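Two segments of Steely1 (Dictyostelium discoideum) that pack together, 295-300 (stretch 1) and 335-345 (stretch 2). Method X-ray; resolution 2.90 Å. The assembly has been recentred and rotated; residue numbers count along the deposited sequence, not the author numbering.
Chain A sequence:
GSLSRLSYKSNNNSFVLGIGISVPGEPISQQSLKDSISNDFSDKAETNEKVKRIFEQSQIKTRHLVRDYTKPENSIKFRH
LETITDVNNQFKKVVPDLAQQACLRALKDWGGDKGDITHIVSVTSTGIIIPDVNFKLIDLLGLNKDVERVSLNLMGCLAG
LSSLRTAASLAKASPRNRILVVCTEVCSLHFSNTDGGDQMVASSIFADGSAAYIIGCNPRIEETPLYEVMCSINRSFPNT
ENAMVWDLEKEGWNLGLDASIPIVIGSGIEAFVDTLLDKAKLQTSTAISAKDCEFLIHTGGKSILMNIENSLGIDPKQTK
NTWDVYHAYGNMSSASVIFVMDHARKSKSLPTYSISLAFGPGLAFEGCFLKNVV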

# COMPACT_ATOMS: atom_id res chain seq x y z
N PHE A 295 -16.29 1.41 -23.24
CA PHE A 295 -15.23 2.07 -22.49
C PHE A 295 -15.61 2.43 -21.07
O PHE A 295 -16.46 3.29 -20.83
CB PHE A 295 -14.74 3.30 -23.24
CG PHE A 295 -13.69 2.99 -24.27
CD1 PHE A 295 -12.36 3.31 -24.03
CD2 PHE A 295 -14.01 2.31 -25.43
CE1 PHE A 295 -11.37 2.96 -24.94
CE2 PHE A 295 -13.03 1.96 -26.35
CZ PHE A 295 -11.70 2.28 -26.10
N LEU A 296 -14.95 1.75 -20.13
CA LEU A 296 -15.16 1.94 -18.69
C LEU A 296 -13.94 2.69 -18.19
O LEU A 296 -12.98 2.11 -17.70
CB LEU A 296 -15.29 0.58 -18.00
CG LEU A 296 -16.28 -0.35 -18.71
CD1 LEU A 296 -16.38 -1.67 -17.96
CD2 LEU A 296 -17.65 0.33 -18.81
N ILE A 297 -14.00 4.01 -18.33
CA ILE A 297 -12.91 4.89 -17.95
C ILE A 297 -13.08 5.55 -16.60
O ILE A 297 -14.18 5.97 -16.22
CB ILE A 297 -12.73 6.00 -18.99
CG1 ILE A 297 -12.66 5.39 -20.40
CG2 ILE A 297 -11.46 6.81 -18.69
CD1 ILE A 297 -12.57 6.43 -21.51
N HIS A 298 -11.98 5.65 -15.87
CA HIS A 298 -11.93 6.30 -14.57
C HIS A 298 -12.44 7.73 -14.80
O HIS A 298 -11.87 8.47 -15.61
CB HIS A 298 -10.49 6.34 -14.06
CG HIS A 298 -10.23 7.42 -13.07
ND1 HIS A 298 -10.86 7.47 -11.85
CD2 HIS A 298 -9.41 8.50 -13.12
CE1 HIS A 298 -10.46 8.54 -11.19
NE2 HIS A 298 -9.58 9.18 -11.94
N THR A 299 -13.50 8.10 -14.11
CA THR A 299 -14.07 9.43 -14.27
C THR A 299 -13.24 10.56 -13.66
O THR A 299 -13.67 11.24 -12.72
CB THR A 299 -15.48 9.49 -13.67
OG1 THR A 299 -15.44 9.12 -12.29
CG2 THR A 299 -16.37 8.52 -14.38
N GLY A 300 -12.05 10.78 -14.20
CA GLY A 300 -11.17 11.82 -13.68
C GLY A 300 -11.59 13.26 -13.90
O GLY A 300 -11.34 14.12 -13.03
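Stretch 2 (335-345) ASVIFVMDHAR

Helix 335-345 of Steely1 packs across strand residues 295-297 and the residues that follow. The two segments run in roughly opposite senses: their N-to-C directions make an angle of 148°, and the axes approach to 7.8 Å. The start of stretch 2 therefore lies by the loop and its later turns lie by the strand, with H298 CA 4.5 Å from V337 CA and L296 CA 6.3 Å from V340 CA. The helix is held by regular i to i+4 bonds, among them V340 N to S336 O (3.2 Å) and A344 N to V340 O (2.9 Å), so S336, V340 and A344 recur on one side and all direct CA-to-CB toward stretch 1.

In the extended strand, side chains alternate: L296 points toward the helix, whereas F295 and I297 point away. L296 has chi1 m and chi2 t, a common leucine rotamer that here spreads its two methyls over different helix residues. L296 CD2 lies 3.8 Å from A344 CB and 3.9 Å from V340 CG1, while L296 CD1 lies 4.1 Å from M341 CG. The CA-to-CB bond of M341 points sideways to stretch 1; with chi1 m and chi2 t the chain extends past L296 CD1, and chi3, at 91°, lies between wells.

V340, with chi1 t, reaches both L296 and T299. Its CG1 meets L296, and V340 CG2 stands 3.9 Å from both I297 O and T299 CG2. I297 thus meets the helix through its carbonyl oxygen; its side chain comes no nearer than 6.7 Å, from I297 CB to V340 CG1.

Further along, the chain bends at H298 and T299, where G300 N bonds to H298 O at 2.7 Å. H298 adopts chi1 t and chi2 62°, which brings its ring edge to S336: ND1 is 3.5 Å from S336 CB, near the ring plane. H298 CB lies 4.2 Å from V337 CG2, whose chi1 of -148° is off the usual wells. T299 takes chi1 p, placing OG1 3.3 Å from S336 CB and CG2 against V340; OG1 is hydrogen-bonded elsewhere in the structure. No hydrogen bond crosses between the stretches, and their 393 Å² of buried surface rests on van der Waals packing.

At the last residue of the stretch, clear of this contact, R345 curls back with chi1 and chi2 both p, so that NH2 forms a salt bridge to D342 OD1 at 2.7 Å.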

# COMPACT_ATOMS: atom_id res chain seq x y z
N ALA A 335 -11.85 4.61 -6.49
CA ALA A 335 -13.17 3.98 -6.60
C ALA A 335 -13.96 4.24 -7.88
O ALA A 335 -14.66 3.35 -8.37
CB ALA A 335 -14.03 4.35 -5.40
N SER A 336 -13.86 5.47 -8.40
CA SER A 336 -14.56 5.88 -9.61
C SER A 336 -14.64 4.83 -10.73
O SER A 336 -15.66 4.72 -11.42
CB SER A 336 -13.90 7.15 -10.15
OG SER A 336 -13.74 8.10 -9.12
N VAL A 337 -13.56 4.08 -10.90
CA VAL A 337 -13.48 3.02 -11.92
C VAL A 337 -14.49 1.94 -11.62
O VAL A 337 -15.35 1.63 -12.42
CB VAL A 337 -12.11 2.34 -11.88
CG1 VAL A 337 -11.74 1.89 -13.27
CG2 VAL A 337 -11.06 3.25 -11.21
N ILE A 338 -14.35 1.36 -10.43
CA ILE A 338 -15.24 0.31 -9.95
C ILE A 338 -16.69 0.78 -10.02
O ILE A 338 -17.56 0.02 -10.45
CB ILE A 338 -14.87 -0.09 -8.53
CG1 ILE A 338 -13.37 -0.37 -8.45
CG2 ILE A 338 -15.68 -1.28 -8.09
CD1 ILE A 338 -12.88 -1.46 -9.37
N PHE A 339 -16.97 2.01 -9.60
CA PHE A 339 -18.34 2.53 -9.65
C PHE A 339 -18.91 2.38 -11.05
O PHE A 339 -20.06 1.96 -11.23
CB PHE A 339 -18.37 4.01 -9.26
CG PHE A 339 -18.75 4.26 -7.83
CD1 PHE A 339 -17.90 3.90 -6.79
CD2 PHE A 339 -19.96 4.90 -7.52
CE1 PHE A 339 -18.24 4.17 -5.45
CE2 PHE A 339 -20.31 5.17 -6.19
CZ PHE A 339 -19.45 4.81 -5.16
N VAL A 340 -18.10 2.74 -12.05
CA VAL A 340 -18.51 2.63 -13.45
C VAL A 340 -18.78 1.17 -13.81
O VAL A 340 -19.80 0.86 -14.42
CB VAL A 340 -17.44 3.20 -14.40
CG1 VAL A 340 -17.83 2.92 -15.84
CG2 VAL A 340 -17.30 4.70 -14.18
N MET A 341 -17.86 0.27 -13.45
CA MET A 341 -18.05 -1.14 -13.74
C MET A 341 -19.38 -1.64 -13.17
O MET A 341 -20.10 -2.40 -13.82
CB MET A 341 -16.90 -1.97 -13.18
CG MET A 341 -15.60 -1.80 -13.95
SD MET A 341 -14.22 -2.64 -13.18
CE MET A 341 -14.27 -4.17 -13.95
N ASP A 342 -19.71 -1.22 -11.95
CA ASP A 342 -20.95 -1.62 -11.30
C ASP A 342 -22.16 -1.21 -12.15
O ASP A 342 -22.92 -2.06 -12.62
CB ASP A 342 -21.05 -0.98 -9.91
CG ASP A 342 -22.50 -0.88 -9.39
OD1 ASP A 342 -23.16 -1.92 -9.19
OD2 ASP A 342 -22.96 0.27 -9.19
N HIS A 343 -22.32 0.09 -12.35
CA HIS A 343 -23.43 0.60 -13.12
C HIS A 343 -23.47 0.09 -14.56
O HIS A 343 -24.53 0.06 -15.17
CB HIS A 343 -23.39 2.14 -13.08
CG HIS A 343 -24.25 2.82 -14.10
ND1 HIS A 343 -23.81 3.09 -15.37
CD2 HIS A 343 -25.51 3.31 -14.01
CE1 HIS A 343 -24.77 3.72 -16.04
NE2 HIS A 343 -25.80 3.87 -15.24
N ALA A 344 -22.32 -0.34 -15.09
CA ALA A 344 -22.25 -0.83 -16.46
C ALA A 344 -22.85 -2.23 -16.63
O ALA A 344 -23.48 -2.52 -17.65
CB ALA A 344 -20.80 -0.82 -16.94
N ARG A 345 -22.65 -3.09 -15.63
CA ARG A 345 -23.18 -4.45 -15.70
C ARG A 345 -24.69 -4.44 -15.48
O ARG A 345 -25.36 -5.47 -15.61
CB ARG A 345 -22.48 -5.38 -14.69
CG ARG A 345 -22.46 -4.91 -13.24
CD ARG A 345 -23.81 -5.02 -12.54
NE ARG A 345 -23.72 -4.51 -11.18
CZ ARG A 345 -23.41 -5.24 -10.11
NH1 ARG A 345 -23.17 -6.54 -10.22
NH2 ARG A 345 -23.32 -4.65 -8.92